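Local coordinates for C2 domain protein (PDB 3W56) that binds calcium ions through a C2 domain and, as C2 domains commonly do, probably attaches to phospholipid membranes, at residues Gly109-Asp114 against Tyr125-Ser130. Numbering follows the deposited sequence.
Sequences GTHEHD and YMYTLS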
loop_
_atom_site.group_PDB
_atom_site.type_symbol
_atom_site.label_atom_id
_atom_site.label_comp_id
_atom_site.label_asym_id
_atom_site.label_seq_id
_atom_site.Cartn_x
_atom_site.Cartn_y
_atom_site.Cartn_z
ATOM N N GLY A 109 8.931 12.879 -8.828
ATOM C CA GLY A 109 9.271 11.876 -9.819
ATOM C C GLY A 109 8.532 10.560 -9.676
ATOM O O GLY A 109 7.583 10.430 -8.908
ATOM N N THR A 110 8.982 9.565 -10.428
ATOM C CA THR A 110 8.326 8.265 -10.423
ATOM C C THR A 110 9.286 7.245 -9.807
ATOM O O THR A 110 10.476 7.188 -10.161
ATOM C CB THR A 110 7.883 7.878 -11.832
ATOM O OG1 THR A 110 6.833 8.759 -12.230
ATOM C CG2 THR A 110 7.326 6.441 -11.877
ATOM N N HIS A 111 8.774 6.441 -8.877
ATOM C CA HIS A 111 9.657 5.561 -8.046
ATOM C C HIS A 111 9.034 4.184 -7.921
ATOM O O HIS A 111 7.815 4.068 -7.766
ATOM C CB HIS A 111 9.830 6.177 -6.643
ATOM C CG HIS A 111 10.356 7.568 -6.707
ATOM N ND1 HIS A 111 11.700 7.842 -6.898
ATOM C CD2 HIS A 111 9.715 8.759 -6.743
ATOM C CE1 HIS A 111 11.863 9.150 -7.000
ATOM N NE2 HIS A 111 10.674 9.726 -6.909
ATOM N N GLU A 112 9.851 3.135 -8.023
ATOM C CA GLU A 112 9.411 1.786 -7.726
ATOM C C GLU A 112 10.028 1.388 -6.413
ATOM O O GLU A 112 11.255 1.588 -6.160
ATOM C CB GLU A 112 9.842 0.798 -8.802
ATOM C CG GLU A 112 9.401 1.165 -10.196
ATOM C CD GLU A 112 10.144 0.338 -11.241
ATOM O OE1 GLU A 112 10.164 -0.910 -11.078
ATOM O OE2 GLU A 112 10.726 0.926 -12.180
ATOM N N HIS A 113 9.213 0.797 -5.561
ATOM C CA HIS A 113 9.664 0.391 -4.235
ATOM C C HIS A 113 9.180 -0.955 -3.762
ATOM O O HIS A 113 8.212 -1.523 -4.266
ATOM C CB HIS A 113 9.266 1.452 -3.163
ATOM C CG HIS A 113 10.007 2.752 -3.294
ATOM N ND1 HIS A 113 11.368 2.843 -3.037
ATOM C CD2 HIS A 113 9.603 3.999 -3.649
ATOM C CE1 HIS A 113 11.760 4.089 -3.253
ATOM N NE2 HIS A 113 10.707 4.810 -3.622
ATOM N N ASP A 114 9.917 -1.504 -2.788
ATOM C CA ASP A 114 9.538 -2.721 -2.106
ATOM C C ASP A 114 9.278 -2.445 -0.650
ATOM O O ASP A 114 9.998 -1.641 0.012
ATOM C CB ASP A 114 10.689 -3.744 -2.157
ATOM C CG ASP A 114 11.167 -3.993 -3.576
ATOM O OD1 ASP A 114 12.385 -4.109 -3.769
ATOM O OD2 ASP A 114 10.349 -4.085 -4.523
ATOM N N TYR A 125 5.274 -1.570 -5.091
ATOM C CA TYR A 125 4.368 -0.466 -5.459
ATOM C C TYR A 125 5.158 0.577 -6.190
ATOM O O TYR A 125 6.406 0.618 -6.192
ATOM C CB TYR A 125 3.720 0.110 -4.202
ATOM C CG TYR A 125 4.699 0.741 -3.223
ATOM C CD1 TYR A 125 4.897 2.153 -3.235
ATOM C CD2 TYR A 125 5.397 -0.024 -2.287
ATOM C CE1 TYR A 125 5.724 2.767 -2.329
ATOM C CE2 TYR A 125 6.275 0.601 -1.347
ATOM C CZ TYR A 125 6.429 2.011 -1.390
ATOM O OH TYR A 125 7.252 2.683 -0.486
ATOM N N MET A 126 4.432 1.480 -6.826
ATOM C CA MET A 126 5.032 2.562 -7.536
ATOM C C MET A 126 4.324 3.801 -7.036
ATOM O O MET A 126 3.160 3.755 -6.616
ATOM C CB MET A 126 4.846 2.453 -9.054
ATOM C CG MET A 126 5.743 1.393 -9.582
ATOM S SD MET A 126 5.680 1.397 -11.367
ATOM C CE MET A 126 6.325 3.034 -11.764
ATOM N N TYR A 127 5.050 4.895 -7.086
ATOM C CA TYR A 127 4.314 6.174 -6.960
ATOM C C TYR A 127 4.922 7.210 -7.819
ATOM O O TYR A 127 6.101 7.174 -8.167
ATOM C CB TYR A 127 4.221 6.632 -5.481
ATOM C CG TYR A 127 5.488 7.265 -4.979
ATOM C CD1 TYR A 127 5.727 8.640 -5.143
ATOM C CD2 TYR A 127 6.465 6.496 -4.347
ATOM C CE1 TYR A 127 6.936 9.214 -4.658
ATOM C CE2 TYR A 127 7.632 7.045 -3.868
ATOM C CZ TYR A 127 7.859 8.407 -4.035
ATOM O OH TYR A 127 9.064 8.896 -3.548
ATOM N N THR A 128 4.088 8.167 -8.210
ATOM C CA THR A 128 4.514 9.352 -8.945
ATOM C C THR A 128 4.112 10.613 -8.156
ATOM O O THR A 128 2.936 10.763 -7.804
ATOM C CB THR A 128 3.883 9.370 -10.353
ATOM O OG1 THR A 128 4.502 8.334 -11.152
ATOM C CG2 THR A 128 4.185 10.695 -11.039
ATOM N N LEU A 129 5.088 11.474 -7.847
ATOM C CA LEU A 129 4.793 12.781 -7.270
ATOM C C LEU A 129 5.131 13.844 -8.314
ATOM O O LEU A 129 6.279 13.974 -8.780
ATOM C CB LEU A 129 5.577 12.999 -5.985
ATOM C CG LEU A 129 5.308 14.329 -5.248
ATOM C CD1 LEU A 129 3.940 14.379 -4.656
ATOM C CD2 LEU A 129 6.380 14.360 -4.165
ATOM N N SER A 130 4.095 14.592 -8.679
ATOM C CA SER A 130 4.168 15.450 -9.833
ATOM C C SER A 130 3.543 16.806 -9.519
ATOM O O SER A 130 2.683 16.938 -8.624
ATOM C CB SER A 130 3.374 14.817 -10.984
ATOM O OG SER A 130 2.021 14.662 -10.570
HETATM O O HOH W 1 11.175 7.478 -3.395
HETATM O O HOH W 2 8.722 0.812 1.099
#
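His111 and His113 meet Tyr127 and Tyr125 on one face of an antiparallel hairpin, and this aromatic cluster is the tightly packed half of the contact. CB of His113 lies over one face of the Tyr125 ring, offset toward CZ, 3.8 Å from the ring centroid: a CH-pi contact. Tyr125 CG sits between the backbone N and the carbonyl carbon (chi1 63°), and the end of the side chain comes nearer strand 109-114; Tyr127 takes the same kind of turn (chi1 79°). The His111 and Tyr127 rings meet obliquely, CD2 of His111 lying 3.3 Å from Tyr127 CZ, whereas His113 CD2 meets Tyr127 CE2 rim to rim. The phenols are held by bonds from Tyr125 OH to Arg104 NE and from Tyr127 OH to the backbone N of Lys107, while His111 NE2 bonds to Val108 O. One water joins His113 NE2 to Tyr127 OH; a second links Tyr125 OH to Asp114 O.

The other face is looser and more solvent-exposed. Glu112 CG lies beside Met126 CG at 3.7 Å, the two side chains pointing the same way, and Met126 CE reaches Thr110 CG2. A 2.6 Å hydrogen bond joins Thr110 OG1 to Thr128 OG1, which also bonds to Tyr27 OH of the adjoining strand.

Between the faces, the hydrogen-bonded pairs Gly109–Leu129, His111–Tyr127 and His113–Tyr125 each contribute two backbone bonds, with His113 N to Tyr125 O at 2.9 Å. Strand 109-116 thereby forms an outer edge of one sheet of the C2 beta-sandwich, away from the calcium-binding residues. Tyr125, against Leu84 and Leu86 of the opposite sheet, and Tyr127 are buried beside partly exposed histidines; bonds to protein and water let both phenols lie there with their hydroxyls satisfied.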